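Local structure of adenylate kinase (Cryptosporidium parvum Iowa II, 3BE4) at residues E75-G80 against A102-E107; N7-G12 against G90-I95; K27-A32 against Q212-L217. The protein probably catalyses reversible phosphoryl transfer between ATP and AMP, as other adenylate kinases do, and is seen here with the two-substrate mimic bis(adenosine)-5'-pentaphosphate. All coordinates share one frame; numbering follows the deposited sequence.

Interaction 1: E75-G80 against A102-E107; sequences EKFDLG and AKILSE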
loop_
_atom_site.group_PDB
_atom_site.type_symbol
_atom_site.label_atom_id
_atom_site.label_comp_id
_atom_site.label_asym_id
_atom_site.label_seq_id
_atom_site.Cartn_x
_atom_site.Cartn_y
_atom_site.Cartn_z
ATOM N N GLU A 75 10.043 -1.045 13.406
ATOM C CA GLU A 75 10.846 -2.234 13.495
ATOM C C GLU A 75 11.605 -2.338 12.161
ATOM O O GLU A 75 12.869 -2.602 12.118
ATOM C CB GLU A 75 9.980 -3.453 13.728
ATOM C CG GLU A 75 10.788 -4.737 13.716
ATOM C CD GLU A 75 9.967 -5.975 14.037
ATOM O OE1 GLU A 75 8.857 -6.163 13.478
ATOM O OE2 GLU A 75 10.500 -6.828 14.790
ATOM N N LYS A 76 10.934 -2.045 11.036
ATOM C CA LYS A 76 11.685 -2.165 9.710
ATOM C C LYS A 76 12.799 -1.192 9.630
ATOM O O LYS A 76 13.961 -1.486 9.161
ATOM C CB LYS A 76 10.761 -1.852 8.545
ATOM C CG LYS A 76 9.568 -2.793 8.418
ATOM C CD LYS A 76 9.941 -4.045 7.677
ATOM C CE LYS A 76 9.063 -5.210 8.132
ATOM N NZ LYS A 76 9.724 -6.511 7.708
ATOM N N PHE A 77 12.539 0.077 9.971
ATOM C CA PHE A 77 13.554 1.116 9.975
ATOM C C PHE A 77 14.679 0.763 10.918
ATOM O O PHE A 77 15.827 0.892 10.497
ATOM C CB PHE A 77 12.934 2.440 10.396
ATOM C CG PHE A 77 12.260 3.109 9.194
ATOM C CD1 PHE A 77 12.955 3.957 8.336
ATOM C CD2 PHE A 77 10.873 2.903 8.939
ATOM C CE1 PHE A 77 12.361 4.603 7.195
ATOM C CE2 PHE A 77 10.200 3.551 7.785
ATOM C CZ PHE A 77 10.903 4.425 6.971
ATOM N N ASP A 78 14.336 0.261 12.108
ATOM C CA ASP A 78 15.408 0.013 13.116
ATOM C C ASP A 78 16.326 -1.132 12.605
ATOM O O ASP A 78 17.546 -1.206 12.960
ATOM C CB ASP A 78 14.772 -0.406 14.429
ATOM C CG ASP A 78 14.157 0.868 15.217
ATOM O OD1 ASP A 78 14.442 2.005 14.833
ATOM O OD2 ASP A 78 13.442 0.588 16.184
ATOM N N LEU A 79 15.770 -2.091 11.870
ATOM C CA LEU A 79 16.606 -3.256 11.406
ATOM C C LEU A 79 17.522 -2.883 10.250
ATOM O O LEU A 79 18.282 -3.763 9.855
ATOM C CB LEU A 79 15.678 -4.394 10.999
ATOM C CG LEU A 79 14.789 -5.051 12.118
ATOM C CD1 LEU A 79 13.810 -5.934 11.432
ATOM C CD2 LEU A 79 15.645 -5.814 13.146
ATOM N N GLY A 80 17.299 -1.730 9.615
ATOM C CA GLY A 80 18.101 -1.254 8.395
ATOM C C GLY A 80 17.449 -1.553 7.080
ATOM O O GLY A 80 18.091 -1.386 6.020
ATOM N N ALA A 102 7.136 10.956 10.838
ATOM C CA ALA A 102 8.036 12.116 10.824
ATOM C C ALA A 102 9.082 11.971 11.976
ATOM O O ALA A 102 10.236 12.268 11.770
ATOM C CB ALA A 102 7.149 13.370 11.049
ATOM N N LYS A 103 8.689 11.447 13.126
ATOM C CA LYS A 103 9.592 11.221 14.290
ATOM C C LYS A 103 10.588 10.143 13.985
ATOM O O LYS A 103 11.781 10.284 14.295
ATOM C CB LYS A 103 8.786 10.861 15.551
ATOM C CG LYS A 103 7.928 12.034 16.001
ATOM C CD LYS A 103 7.138 11.757 17.325
ATOM C CE LYS A 103 5.984 12.756 17.529
ATOM N NZ LYS A 103 5.089 12.002 18.520
ATOM N N ILE A 104 10.141 9.052 13.350
ATOM C CA ILE A 104 11.031 7.965 13.011
ATOM C C ILE A 104 12.047 8.503 12.066
ATOM O O ILE A 104 13.291 8.265 12.260
ATOM C CB ILE A 104 10.244 6.801 12.311
ATOM C CG1 ILE A 104 9.447 6.023 13.289
ATOM C CG2 ILE A 104 11.265 5.859 11.566
ATOM C CD1 ILE A 104 8.345 5.056 12.645
ATOM N N LEU A 105 11.668 9.261 11.023
ATOM C CA LEU A 105 12.635 9.736 10.022
ATOM C C LEU A 105 13.532 10.813 10.679
ATOM O O LEU A 105 14.704 10.966 10.305
ATOM C CB LEU A 105 11.992 10.369 8.792
ATOM C CG LEU A 105 11.140 9.376 7.963
ATOM C CD1 LEU A 105 10.217 10.061 6.945
ATOM C CD2 LEU A 105 12.097 8.352 7.260
ATOM N N SER A 106 12.942 11.599 11.576
ATOM C CA SER A 106 13.723 12.709 12.223
ATOM C C SER A 106 14.853 12.076 13.008
ATOM O O SER A 106 16.024 12.509 12.905
ATOM C CB SER A 106 12.830 13.556 13.109
ATOM O OG SER A 106 13.656 14.507 13.730
ATOM N N GLU A 107 14.552 11.003 13.715
ATOM C CA GLU A 107 15.546 10.297 14.513
ATOM C C GLU A 107 16.639 9.597 13.750
ATOM O O GLU A 107 17.630 9.218 14.357
ATOM C CB GLU A 107 14.878 9.350 15.490
ATOM C CG GLU A 107 14.067 10.238 16.466
ATOM C CD GLU A 107 12.928 9.510 17.196
ATOM O OE1 GLU A 107 12.870 8.238 17.143
ATOM O OE2 GLU A 107 12.084 10.234 17.828
#
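Phe77, near the end of helix 66-78, meets Ile104 and Leu105 of helix 95-108, and these three buried side chains make up the whole contact. The methyl CG2 of Ile104 lies over one face of the Phe77 ring, 4.1 Å from its centroid and 23° off the ring normal, a CH-pi contact displaced toward the CB end of the ring, with CG2 3.8 Å from Phe77 CG. Because CG2 stands anti to its own backbone N, it is this branch of Ile104 that faces the ring. Leu105 comes in obliquely farther out, its CD2 3.8 Å from Phe77 CE1. Phe86 meets the same phenylalanine ring edge-to-face, and Cys82 also touches it.

On the solvent side the two helices part. Asp78 and Glu107 are both exposed, their OD1 and OE1 atoms 6.8 Å apart; these like charges are not in contact, and Asp78 OD2 instead forms a salt bridge with Lys74. Just beyond, a Schellman motif ends helix 66-78, with Gly80 N bonded to Phe77 O and Gly80 at positive phi. Without a cross-helix hydrogen bond, the joint between helices 66-78 and 95-108 rests on apolar fit, CH-pi contact and burial of the Phe77 ring.

Interaction 2: N7-G12 against G90-I95; sequences NLILIG and GFPRTI. With AP5 (bis(adenosine)-5'-pentaphosphate), chain C.
Two torsions set Ile9 against Pro92: with CG1 anti to the carbonyl carbon (chi1 -68°) and the chain then fully extended, Ile9 of the central strand 7-12 carries CD1 to 3.6 Å from Pro92 CD. The two side chains cross at about a right angle. The other branch, CG2, lies 3.8 Å from Phe91 O, a buried carbonyl with no polar partner in the model. A cis peptide precedes Pro92. Between the backbones, one water donates to both Leu10 O and Pro92 O, bridging the strand to the segment 90-95 where no direct hydrogen bond does.

Beyond the strand, the same segment turns to the bound bis(adenosine)-5'-pentaphosphate. Arg93 bends at chi3 (79°) and lays one face of its guanidinium over one adenine, near C8A. NH1 and NH2 both donate to the phosphate oxygen O1B, NH1 at 2.9 Å, while O2A lies at the guanidinium edge and takes a weak bond from NH2. Arg93 NE donates to Gly90 O at 2.9 Å, approaching from above the carbonyl plane, and NH2 adds a weak bond to the same oxygen. Gly90 O also accepts from the adenine amino nitrogen N6A at 3.0 Å, a nitrogen that additionally sits at the edge of the Phe91 ring, near its plane. Gly90 adopts positive phi beside the guanidinium.

Gly90 O thus reads the adenine amino group while helping to fix the rotation of the arginine that holds the phosphates. The pairing is consistent with recognition of AMP, with the positive guanidinium probably offsetting phosphate charge at this end of the inhibitor.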
loop_
_atom_site.group_PDB
_atom_site.type_symbol
_atom_site.label_atom_id
_atom_site.label_comp_id
_atom_site.label_asym_id
_atom_site.label_seq_id
_atom_site.Cartn_x
_atom_site.Cartn_y
_atom_site.Cartn_z
ATOM N N ASN A 7 12.573 7.908 -1.072
ATOM C CA ASN A 7 11.812 7.669 0.169
ATOM C C ASN A 7 10.430 8.114 -0.136
ATOM O O ASN A 7 10.117 9.305 -0.114
ATOM C CB ASN A 7 12.376 8.432 1.406
ATOM C CG ASN A 7 13.756 7.865 1.809
ATOM O OD1 ASN A 7 14.089 6.769 1.434
ATOM N ND2 ASN A 7 14.534 8.636 2.573
ATOM N N LEU A 8 9.570 7.130 -0.374
ATOM C CA LEU A 8 8.265 7.388 -1.084
ATOM C C LEU A 8 7.104 6.905 -0.218
ATOM O O LEU A 8 7.173 5.912 0.461
ATOM C CB LEU A 8 8.025 6.590 -2.351
ATOM C CG LEU A 8 9.075 6.806 -3.376
ATOM C CD1 LEU A 8 8.804 5.866 -4.507
ATOM C CD2 LEU A 8 9.091 8.220 -3.872
ATOM N N ILE A 9 6.029 7.683 -0.240
ATOM C CA ILE A 9 4.734 7.191 0.306
ATOM C C ILE A 9 3.748 7.194 -0.876
ATOM O O ILE A 9 3.735 8.134 -1.647
ATOM C CB ILE A 9 4.211 8.208 1.365
ATOM C CG1 ILE A 9 5.116 8.223 2.637
ATOM C CG2 ILE A 9 2.799 7.809 1.868
ATOM C CD1 ILE A 9 4.657 9.207 3.712
ATOM N N LEU A 10 2.994 6.118 -1.004
ATOM C CA LEU A 10 1.820 6.115 -1.900
ATOM C C LEU A 10 0.525 6.287 -1.039
ATOM O O LEU A 10 0.328 5.571 -0.033
ATOM C CB LEU A 10 1.765 4.793 -2.599
ATOM C CG LEU A 10 3.046 4.419 -3.387
ATOM C CD1 LEU A 10 2.734 3.193 -4.180
ATOM C CD2 LEU A 10 3.513 5.532 -4.243
ATOM N N ILE A 11 -0.368 7.254 -1.344
ATOM C CA ILE A 11 -1.605 7.332 -0.584
ATOM C C ILE A 11 -2.696 7.163 -1.677
ATOM O O ILE A 11 -2.592 7.653 -2.806
ATOM C CB ILE A 11 -1.790 8.807 -0.082
ATOM C CG1 ILE A 11 -0.782 9.099 1.022
ATOM C CG2 ILE A 11 -3.200 8.971 0.593
ATOM C CD1 ILE A 11 -0.842 10.618 1.378
ATOM N N GLY A 12 -3.734 6.474 -1.327
ATOM C CA GLY A 12 -4.799 6.362 -2.322
ATOM C C GLY A 12 -5.840 5.458 -1.653
ATOM O O GLY A 12 -5.552 4.776 -0.682
ATOM N N GLY A 90 -0.133 2.270 1.899
ATOM C CA GLY A 90 -1.191 2.063 2.948
ATOM C C GLY A 90 -0.754 2.562 4.302
ATOM O O GLY A 90 -1.305 2.120 5.297
ATOM N N PHE A 91 0.396 3.204 4.366
ATOM C CA PHE A 91 0.897 3.787 5.656
ATOM C C PHE A 91 1.670 4.976 5.207
ATOM O O PHE A 91 2.465 4.872 4.275
ATOM C CB PHE A 91 1.860 2.790 6.384
ATOM C CG PHE A 91 2.484 3.392 7.580
ATOM C CD1 PHE A 91 1.903 3.233 8.852
ATOM C CD2 PHE A 91 3.577 4.213 7.430
ATOM C CE1 PHE A 91 2.497 3.910 9.972
ATOM C CE2 PHE A 91 4.162 4.842 8.573
ATOM C CZ PHE A 91 3.597 4.725 9.802
ATOM N N PRO A 92 1.568 6.051 5.912
ATOM C CA PRO A 92 0.527 6.277 6.978
ATOM C C PRO A 92 -0.890 6.335 6.470
ATOM O O PRO A 92 -1.081 6.698 5.332
ATOM C CB PRO A 92 0.882 7.743 7.500
ATOM C CG PRO A 92 1.616 8.321 6.405
ATOM C CD PRO A 92 2.416 7.225 5.694
ATOM N N ARG A 93 -1.896 6.084 7.312
ATOM C CA ARG A 93 -3.216 6.250 6.796
ATOM C C ARG A 93 -4.024 7.075 7.803
ATOM O O ARG A 93 -5.192 7.263 7.597
ATOM C CB ARG A 93 -3.796 4.836 6.217
ATOM C CG ARG A 93 -4.071 3.853 7.213
ATOM C CD ARG A 93 -4.947 2.826 6.532
ATOM N NE ARG A 93 -4.139 1.892 5.687
ATOM C CZ ARG A 93 -4.722 1.066 4.828
ATOM N NH1 ARG A 93 -6.035 1.045 4.558
ATOM N NH2 ARG A 93 -3.887 0.187 4.199
ATOM N N THR A 94 -3.380 7.624 8.856
ATOM C CA THR A 94 -4.023 8.583 9.757
ATOM C C THR A 94 -2.957 9.667 10.043
ATOM O O THR A 94 -1.753 9.469 9.855
ATOM C CB THR A 94 -4.417 7.990 11.126
ATOM O OG1 THR A 94 -3.196 7.564 11.823
ATOM C CG2 THR A 94 -5.362 6.849 10.980
ATOM N N ILE A 95 -3.401 10.798 10.567
ATOM C CA ILE A 95 -2.523 11.861 10.912
ATOM C C ILE A 95 -1.570 11.414 12.053
ATOM O O ILE A 95 -0.392 11.711 11.872
ATOM C CB ILE A 95 -3.357 13.197 11.311
ATOM C CG1 ILE A 95 -4.089 13.693 10.100
ATOM C CG2 ILE A 95 -2.381 14.238 11.796
ATOM C CD1 ILE A 95 -3.092 14.170 8.981
HETATM P PA AP5 C . -4.259 -3.315 2.671
HETATM O O1A AP5 C . -3.764 -4.735 2.351
HETATM O O2A AP5 C . -3.388 -2.176 2.413
HETATM O O3A AP5 C . -5.671 -3.088 1.950
HETATM P PB AP5 C . -6.377 -1.763 1.430
HETATM O O1B AP5 C . -5.943 -0.602 2.185
HETATM O O2B AP5 C . -7.868 -2.099 1.290
HETATM O O3B AP5 C . -5.688 -1.680 -0.101
HETATM P PG AP5 C . -5.498 -2.812 -1.166
HETATM O O1G AP5 C . -6.805 -3.506 -1.336
HETATM O O2G AP5 C . -4.300 -3.574 -0.768
HETATM O O3G AP5 C . -5.240 -1.842 -2.386
HETATM P PD AP5 C . -3.968 -1.544 -3.366
HETATM O O1D AP5 C . -2.819 -2.309 -2.867
HETATM O O2D AP5 C . -3.929 -0.080 -3.514
HETATM O O3D AP5 C . -4.505 -2.100 -4.767
HETATM P PE AP5 C . -4.001 -3.380 -5.572
HETATM O O1E AP5 C . -4.132 -4.537 -4.733
HETATM O O2E AP5 C . -2.660 -3.125 -6.232
HETATM O O5F AP5 C . -4.690 -3.162 4.202
HETATM C C5F AP5 C . -5.431 -4.296 4.681
HETATM C C4F AP5 C . -6.137 -3.738 5.985
HETATM O O4F AP5 C . -5.176 -3.788 7.013
HETATM C C3F AP5 C . -6.663 -2.353 5.987
HETATM O O3F AP5 C . -7.950 -2.274 5.413
HETATM C C2F AP5 C . -6.696 -2.156 7.517
HETATM O O2F AP5 C . -7.739 -3.004 8.139
HETATM C C1F AP5 C . -5.356 -2.713 7.961
HETATM N N9A AP5 C . -4.327 -1.715 7.839
HETATM C C8A AP5 C . -3.288 -1.779 6.869
HETATM N N7A AP5 C . -2.479 -0.741 7.004
HETATM C C5A AP5 C . -2.945 0.003 8.107
HETATM C C6A AP5 C . -2.448 1.136 8.722
HETATM N N6A AP5 C . -1.458 1.940 8.317
HETATM N N1A AP5 C . -3.220 1.574 9.827
HETATM C C2A AP5 C . -4.231 0.839 10.238
HETATM N N3A AP5 C . -4.745 -0.276 9.676
HETATM C C4A AP5 C . -3.991 -0.752 8.582
HETATM O O5J AP5 C . -5.021 -3.366 -6.766
HETATM C C5J AP5 C . -6.462 -3.758 -6.533
HETATM C C4J AP5 C . -6.902 -4.434 -7.850
HETATM O O4J AP5 C . -6.883 -3.575 -9.006
HETATM C C3J AP5 C . -6.112 -5.715 -8.131
HETATM O O3J AP5 C . -6.982 -6.687 -8.671
HETATM C C2J AP5 C . -5.253 -5.174 -9.232
HETATM O O2J AP5 C . -4.863 -6.205 -10.128
HETATM C C1J AP5 C . -6.028 -4.258 -10.074
HETATM N N9B AP5 C . -5.396 -3.148 -10.717
HETATM C C8B AP5 C . -4.274 -2.449 -10.276
HETATM N N7B AP5 C . -4.050 -1.438 -11.135
HETATM C C5B AP5 C . -5.004 -1.483 -12.122
HETATM C C6B AP5 C . -5.374 -0.593 -13.179
HETATM N N6B AP5 C . -4.631 0.487 -13.423
HETATM N N1B AP5 C . -6.444 -0.926 -13.952
HETATM C C2B AP5 C . -7.243 -2.028 -13.611
HETATM N N3B AP5 C . -6.995 -2.863 -12.557
HETATM C C4B AP5 C . -5.925 -2.540 -11.742
HETATM O O HOH W 1 -0.993 5.460 2.545
#

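Interaction 3: K27-A32 against Q212-L217; sequences KEYGLA and QIKKIL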
loop_
_atom_site.group_PDB
_atom_site.type_symbol
_atom_site.label_atom_id
_atom_site.label_comp_id
_atom_site.label_asym_id
_atom_site.label_seq_id
_atom_site.Cartn_x
_atom_site.Cartn_y
_atom_site.Cartn_z
ATOM N N LYS A 27 11.281 -3.166 -8.103
ATOM C CA LYS A 27 12.200 -3.859 -8.981
ATOM C C LYS A 27 13.014 -2.776 -9.714
ATOM O O LYS A 27 14.255 -2.879 -9.754
ATOM C CB LYS A 27 11.454 -4.740 -9.948
ATOM N N GLU A 28 12.414 -1.703 -10.154
ATOM C CA GLU A 28 13.173 -0.762 -10.986
ATOM C C GLU A 28 14.075 0.115 -10.149
ATOM O O GLU A 28 15.103 0.637 -10.640
ATOM C CB GLU A 28 12.170 0.183 -11.643
ATOM C CG GLU A 28 12.686 0.744 -12.900
ATOM C CD GLU A 28 11.859 0.135 -14.017
ATOM O OE1 GLU A 28 11.483 0.894 -14.926
ATOM O OE2 GLU A 28 11.519 -1.075 -13.914
ATOM N N TYR A 29 13.541 0.502 -8.981
ATOM C CA TYR A 29 14.283 1.489 -8.123
ATOM C C TYR A 29 14.988 0.831 -6.933
ATOM O O TYR A 29 15.662 1.568 -6.202
ATOM C CB TYR A 29 13.386 2.617 -7.672
ATOM C CG TYR A 29 12.820 3.337 -8.776
ATOM C CD1 TYR A 29 13.442 4.457 -9.291
ATOM C CD2 TYR A 29 11.581 2.933 -9.296
ATOM C CE1 TYR A 29 12.938 5.143 -10.422
ATOM C CE2 TYR A 29 11.013 3.590 -10.412
ATOM C CZ TYR A 29 11.681 4.708 -10.948
ATOM O OH TYR A 29 11.071 5.366 -11.993
ATOM N N GLY A 30 14.748 -0.450 -6.649
ATOM C CA GLY A 30 15.483 -1.202 -5.540
ATOM C C GLY A 30 15.085 -0.700 -4.163
ATOM O O GLY A 30 15.899 -0.664 -3.216
ATOM N N LEU A 31 13.794 -0.358 -4.067
ATOM C CA LEU A 31 13.274 0.155 -2.768
ATOM C C LEU A 31 12.645 -0.947 -1.958
ATOM O O LEU A 31 12.065 -1.905 -2.513
ATOM C CB LEU A 31 12.240 1.223 -3.036
ATOM C CG LEU A 31 12.592 2.366 -4.003
ATOM C CD1 LEU A 31 11.491 3.519 -4.029
ATOM C CD2 LEU A 31 13.954 3.007 -3.591
ATOM N N ALA A 32 12.600 -0.759 -0.615
ATOM C CA ALA A 32 11.908 -1.772 0.221
ATOM C C ALA A 32 10.395 -1.445 0.139
ATOM O O ALA A 32 10.111 -0.256 0.224
ATOM C CB ALA A 32 12.311 -1.534 1.656
ATOM N N GLN A 212 3.060 7.515 -15.470
ATOM C CA GLN A 212 2.942 8.675 -14.757
ATOM C C GLN A 212 3.770 8.691 -13.498
ATOM O O GLN A 212 4.215 9.763 -13.091
ATOM C CB GLN A 212 1.493 8.882 -14.345
ATOM C CG GLN A 212 0.528 9.191 -15.471
ATOM C CD GLN A 212 -0.836 9.271 -14.779
ATOM O OE1 GLN A 212 -1.194 10.214 -14.140
ATOM N NE2 GLN A 212 -1.536 8.105 -14.799
ATOM N N ILE A 213 3.890 7.536 -12.860
ATOM C CA ILE A 213 4.750 7.445 -11.741
ATOM C C ILE A 213 6.232 7.656 -12.095
ATOM O O ILE A 213 6.921 8.420 -11.378
ATOM C CB ILE A 213 4.500 6.137 -10.921
ATOM C CG1 ILE A 213 3.073 6.244 -10.331
ATOM C CG2 ILE A 213 5.645 5.998 -9.825
ATOM C CD1 ILE A 213 2.706 4.876 -9.666
ATOM N N LYS A 214 6.677 7.063 -13.156
ATOM C CA LYS A 214 8.068 7.282 -13.616
ATOM C C LYS A 214 8.374 8.763 -13.896
ATOM O O LYS A 214 9.518 9.232 -13.686
ATOM C CB LYS A 214 8.364 6.506 -14.882
ATOM C CG LYS A 214 8.526 5.015 -14.658
ATOM C CD LYS A 214 8.530 4.212 -15.909
ATOM C CE LYS A 214 9.184 2.896 -15.625
ATOM N NZ LYS A 214 9.607 2.174 -16.845
ATOM N N LYS A 215 7.375 9.536 -14.294
ATOM C CA LYS A 215 7.581 10.969 -14.546
ATOM C C LYS A 215 7.825 11.753 -13.305
ATOM O O LYS A 215 8.535 12.798 -13.316
ATOM C CB LYS A 215 6.325 11.574 -15.243
ATOM C CG LYS A 215 6.350 11.280 -16.739
ATOM C CD LYS A 215 5.140 12.013 -17.440
ATOM C CE LYS A 215 3.942 12.548 -16.476
ATOM N NZ LYS A 215 2.430 12.195 -16.856
ATOM N N ILE A 216 7.271 11.296 -12.190
ATOM C CA ILE A 216 7.432 11.924 -10.928
ATOM C C ILE A 216 8.695 11.469 -10.185
ATOM O O ILE A 216 9.195 12.234 -9.361
ATOM C CB ILE A 216 6.245 11.505 -9.999
ATOM C CG1 ILE A 216 4.946 12.182 -10.370
ATOM C CG2 ILE A 216 6.512 11.894 -8.470
ATOM C CD1 ILE A 216 3.778 11.501 -9.729
ATOM N N LEU A 217 9.146 10.243 -10.372
ATOM C CA LEU A 217 10.338 9.692 -9.673
ATOM C C LEU A 217 11.635 10.096 -10.386
ATOM O O LEU A 217 11.486 10.677 -11.476
ATOM C CB LEU A 217 10.261 8.161 -9.596
ATOM C CG LEU A 217 9.149 7.755 -8.606
ATOM C CD1 LEU A 217 9.098 6.232 -8.377
ATOM C CD2 LEU A 217 9.261 8.531 -7.312
ATOM O OXT LEU A 217 12.806 9.866 -9.926
HETATM O O HOH W 2 11.760 7.732 -13.031
#
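Water 2 joins Tyr29 OH to the backbone of Lys214: it lies 2.7 Å from the phenol oxygen, in the plane of the ring at its edge, and donates to Lys214 O at 2.8 Å. The tyrosine of helix 18-29 is thereby tied to the final turn of helix 206-216 through a carbonyl near the chain end. Carbons of Lys214 and Leu217 also approach the hydroxyl, Lys214 CG at 3.7 Å and Leu217 CB at 3.8 Å from Tyr29 OH.

Leu217 closes over the ring. Its CD1 lies above one face, 4.1 Å from the centroid and 22° off the normal, in a CH-pi contact shifted toward the CE2 side. Beside this buried part, a charged pair forms on the more open side: Lys214 NZ approaches Glu28 OE1 to 3.0 Å, a salt bridge whose hydrogen bond is weak. Lys214 reaches there by staying extended beyond CG, whereas Glu28 bends at chi2 (111°); the two chains cross at about a right angle. A long, weak ion pair to Glu211 gives the lysine a second acidic neighbour.

The C-terminal carboxylate of Leu217 is held in turn, its OXT hydrogen-bonded to His6 NE2, and the His6 ring meets Tyr29 with the planes at about 90°. Phe24, earlier on helix 18-29, touches Tyr29, Ile213 and Lys214. The contact therefore brings the end of the helix that follows strand 7-12 against the last helix of the chain, while Ile213 and Ile216 pack down on strands 114-119 and 197-201 of the parallel sheet.

The three contacts are spread over the core domain built on the parallel sheet of a P-loop kinase fold, strand order 2-3-1-4-5. Interaction 2 lies nearest the middle, about 7 Å from the chain centre, on strand 7-12; the centres of interactions 1 and 3 are about 15 Å and 16 Å from it and about 21 Å from each other. Segment 90-95 leads into helix 95-108, which carries segment 102-107 of interaction 1. Interactions 2 and 3 touch, since Leu8 packs on Leu217 and Leu31. Along the chain, interaction 1 is nested within the loop closed by interaction 3, whereas interaction 2 crosses both. Helix packing thus flanks the central strand and the loop 90-95, which meets the nucleotide.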